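Local coordinates for protein nicotinate-nucleotide diphosphorylase (Carboxylating) (Streptococcus pyogenes GA06023, PDB 5HUO) that probably converts quinolinate and phosphoribosyl diphosphate into nicotinate mononucleotide, carbon dioxide and diphosphate, feeding NAD(+) biosynthesis as a hexamer built from three homodimers, at residues Thr83-Val88 with Val131-Leu136. Sequence-based numbering, arbitrary orientation.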
loop_
_atom_site.group_PDB
_atom_site.type_symbol
_atom_site.label_atom_id
_atom_site.label_comp_id
_atom_site.label_asym_id
_atom_site.label_seq_id
_atom_site.Cartn_x
_atom_site.Cartn_y
_atom_site.Cartn_z
ATOM N N THR A 83 -12.728 22.407 -0.044
ATOM C CA THR A 83 -11.848 21.917 -1.070
ATOM C C THR A 83 -11.706 20.408 -0.916
ATOM O O THR A 83 -11.393 19.715 -1.914
ATOM C CB THR A 83 -10.461 22.579 -1.122
ATOM O OG1 THR A 83 -9.721 22.170 -0.023
ATOM C CG2 THR A 83 -10.540 24.030 -1.082
ATOM N N VAL A 84 -11.925 19.898 0.293
ATOM C CA VAL A 84 -11.950 18.448 0.471
ATOM C C VAL A 84 -13.134 17.826 -0.257
ATOM O O VAL A 84 -13.036 16.884 -1.004
ATOM C CB VAL A 84 -12.086 18.059 1.925
ATOM C CG1 VAL A 84 -12.156 16.569 2.058
ATOM C CG2 VAL A 84 -10.906 18.535 2.712
ATOM N N PHE A 85 -14.277 18.444 -0.027
ATOM C CA PHE A 85 -15.546 18.129 -0.751
ATOM C C PHE A 85 -15.335 18.079 -2.263
ATOM O O PHE A 85 -15.667 17.104 -2.919
ATOM C CB PHE A 85 -16.615 19.175 -0.422
ATOM C CG PHE A 85 -17.846 19.065 -1.249
ATOM C CD1 PHE A 85 -18.884 18.261 -0.853
ATOM C CD2 PHE A 85 -17.976 19.784 -2.412
ATOM C CE1 PHE A 85 -20.025 18.157 -1.640
ATOM C CE2 PHE A 85 -19.121 19.732 -3.166
ATOM C CZ PHE A 85 -20.146 18.909 -2.801
ATOM N N GLN A 86 -14.708 19.121 -2.759
ATOM C CA GLN A 86 -14.447 19.227 -4.194
ATOM C C GLN A 86 -13.554 18.092 -4.717
ATOM O O GLN A 86 -13.742 17.569 -5.816
ATOM C CB GLN A 86 -13.803 20.584 -4.544
ATOM C CG GLN A 86 -14.764 21.722 -4.339
ATOM C CD GLN A 86 -14.213 23.069 -4.737
ATOM O OE1 GLN A 86 -14.025 23.940 -3.882
ATOM N NE2 GLN A 86 -13.937 23.257 -6.007
ATOM N N ARG A 87 -12.539 17.783 -3.923
ATOM C CA ARG A 87 -11.478 16.847 -4.350
ATOM C C ARG A 87 -12.010 15.438 -4.529
ATOM O O ARG A 87 -11.567 14.704 -5.369
ATOM C CB ARG A 87 -10.309 16.882 -3.350
ATOM C CG ARG A 87 -9.127 16.051 -3.784
ATOM C CD ARG A 87 -8.538 16.512 -5.091
ATOM N NE ARG A 87 -7.358 15.764 -5.431
ATOM C CZ ARG A 87 -6.898 15.568 -6.667
ATOM N NH1 ARG A 87 -5.844 14.813 -6.881
ATOM N NH2 ARG A 87 -7.462 16.093 -7.703
ATOM N N VAL A 88 -13.014 15.099 -3.766
ATOM C CA VAL A 88 -13.652 13.784 -3.913
ATOM C C VAL A 88 -14.137 13.597 -5.352
ATOM O O VAL A 88 -13.942 12.528 -5.951
ATOM C CB VAL A 88 -14.832 13.596 -2.963
ATOM C CG1 VAL A 88 -15.547 12.294 -3.241
ATOM C CG2 VAL A 88 -14.377 13.609 -1.526
ATOM N N VAL A 131 -19.899 10.486 -0.113
ATOM C CA VAL A 131 -18.538 10.562 0.451
ATOM C C VAL A 131 -18.104 12.006 0.607
ATOM O O VAL A 131 -17.572 12.404 1.622
ATOM C CB VAL A 131 -17.509 9.795 -0.418
ATOM C CG1 VAL A 131 -16.097 10.133 -0.008
ATOM C CG2 VAL A 131 -17.745 8.301 -0.276
ATOM N N ALA A 132 -18.363 12.770 -0.430
ATOM C CA ALA A 132 -18.037 14.183 -0.413
ATOM C C ALA A 132 -18.745 14.871 0.750
ATOM O O ALA A 132 -18.098 15.548 1.556
ATOM C CB ALA A 132 -18.379 14.847 -1.694
ATOM N N LEU A 133 -20.047 14.638 0.875
ATOM C CA LEU A 133 -20.821 15.240 1.981
ATOM C C LEU A 133 -20.378 14.783 3.351
ATOM O O LEU A 133 -20.305 15.545 4.283
ATOM C CB LEU A 133 -22.309 14.939 1.811
ATOM C CG LEU A 133 -23.050 15.722 0.713
ATOM C CD1 LEU A 133 -24.429 15.151 0.538
ATOM C CD2 LEU A 133 -23.140 17.214 1.013
ATOM N N ASN A 134 -20.092 13.515 3.467
ATOM C CA ASN A 134 -19.599 12.966 4.721
ATOM C C ASN A 134 -18.370 13.721 5.208
ATOM O O ASN A 134 -18.280 14.069 6.384
ATOM C CB ASN A 134 -19.292 11.477 4.592
ATOM C CG ASN A 134 -20.553 10.609 4.591
ATOM O OD1 ASN A 134 -21.645 11.095 4.806
ATOM N ND2 ASN A 134 -20.398 9.322 4.364
ATOM N N PHE A 135 -17.441 14.038 4.308
ATOM C CA PHE A 135 -16.289 14.855 4.712
ATOM C C PHE A 135 -16.763 16.231 5.125
ATOM O O PHE A 135 -16.514 16.667 6.211
ATOM C CB PHE A 135 -15.233 14.953 3.625
ATOM C CG PHE A 135 -14.286 13.781 3.594
ATOM C CD1 PHE A 135 -13.256 13.696 4.463
ATOM C CD2 PHE A 135 -14.477 12.721 2.668
ATOM C CE1 PHE A 135 -12.428 12.600 4.465
ATOM C CE2 PHE A 135 -13.628 11.633 2.656
ATOM C CZ PHE A 135 -12.598 11.578 3.562
ATOM N N LEU A 136 -17.489 16.884 4.245
ATOM C CA LEU A 136 -17.935 18.273 4.462
ATOM C C LEU A 136 -18.763 18.452 5.717
ATOM O O LEU A 136 -18.565 19.374 6.492
ATOM C CB LEU A 136 -18.720 18.760 3.290
ATOM C CG LEU A 136 -19.031 20.264 3.323
ATOM C CD1 LEU A 136 -17.802 21.076 3.013
ATOM C CD2 LEU A 136 -20.144 20.588 2.342
#
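Phe85 meets Ala132 obliquely, the methyl CB lying 3.6 Å from ring atom CD1. A chi1 of 171°, which places CG opposite the backbone N, carries the ring across to the neighbouring helix, where Leu133 N lies at its edge and the Leu133 side chain lies beside it, pointing the same way, with CD2 nearest CE1. Leu136 closes over the base of the same side chain, its CD1 4.1 Å from Phe85 CB. The small Ala132 is consistent with the close approach of the backbones, its CA 4.7 Å from Phe85 CA. The axes of these short segments pass 8.3 Å apart, nearly antiparallel at 166°. Both segments fall in the N-terminal domain of the quinolinate phosphoribosyltransferase family, packed beside its antiparallel sheet; Leu71, Leu116, Ile118 and Met306 from three strands also touch the Phe85 side chain. One turn further along helix 82-92, Val88 brings CB to 4.0 Å from Ala132 CB, while its CG1 meets Val131 CG1 at 3.9 Å. Val84 sets CG1 against Phe135 CB and CG, the two side chains crossing at about a right angle. Leu42 of helix 35-49 touches both Val88 and Phe135, and Pro168 of the second subunit packs on Phe135.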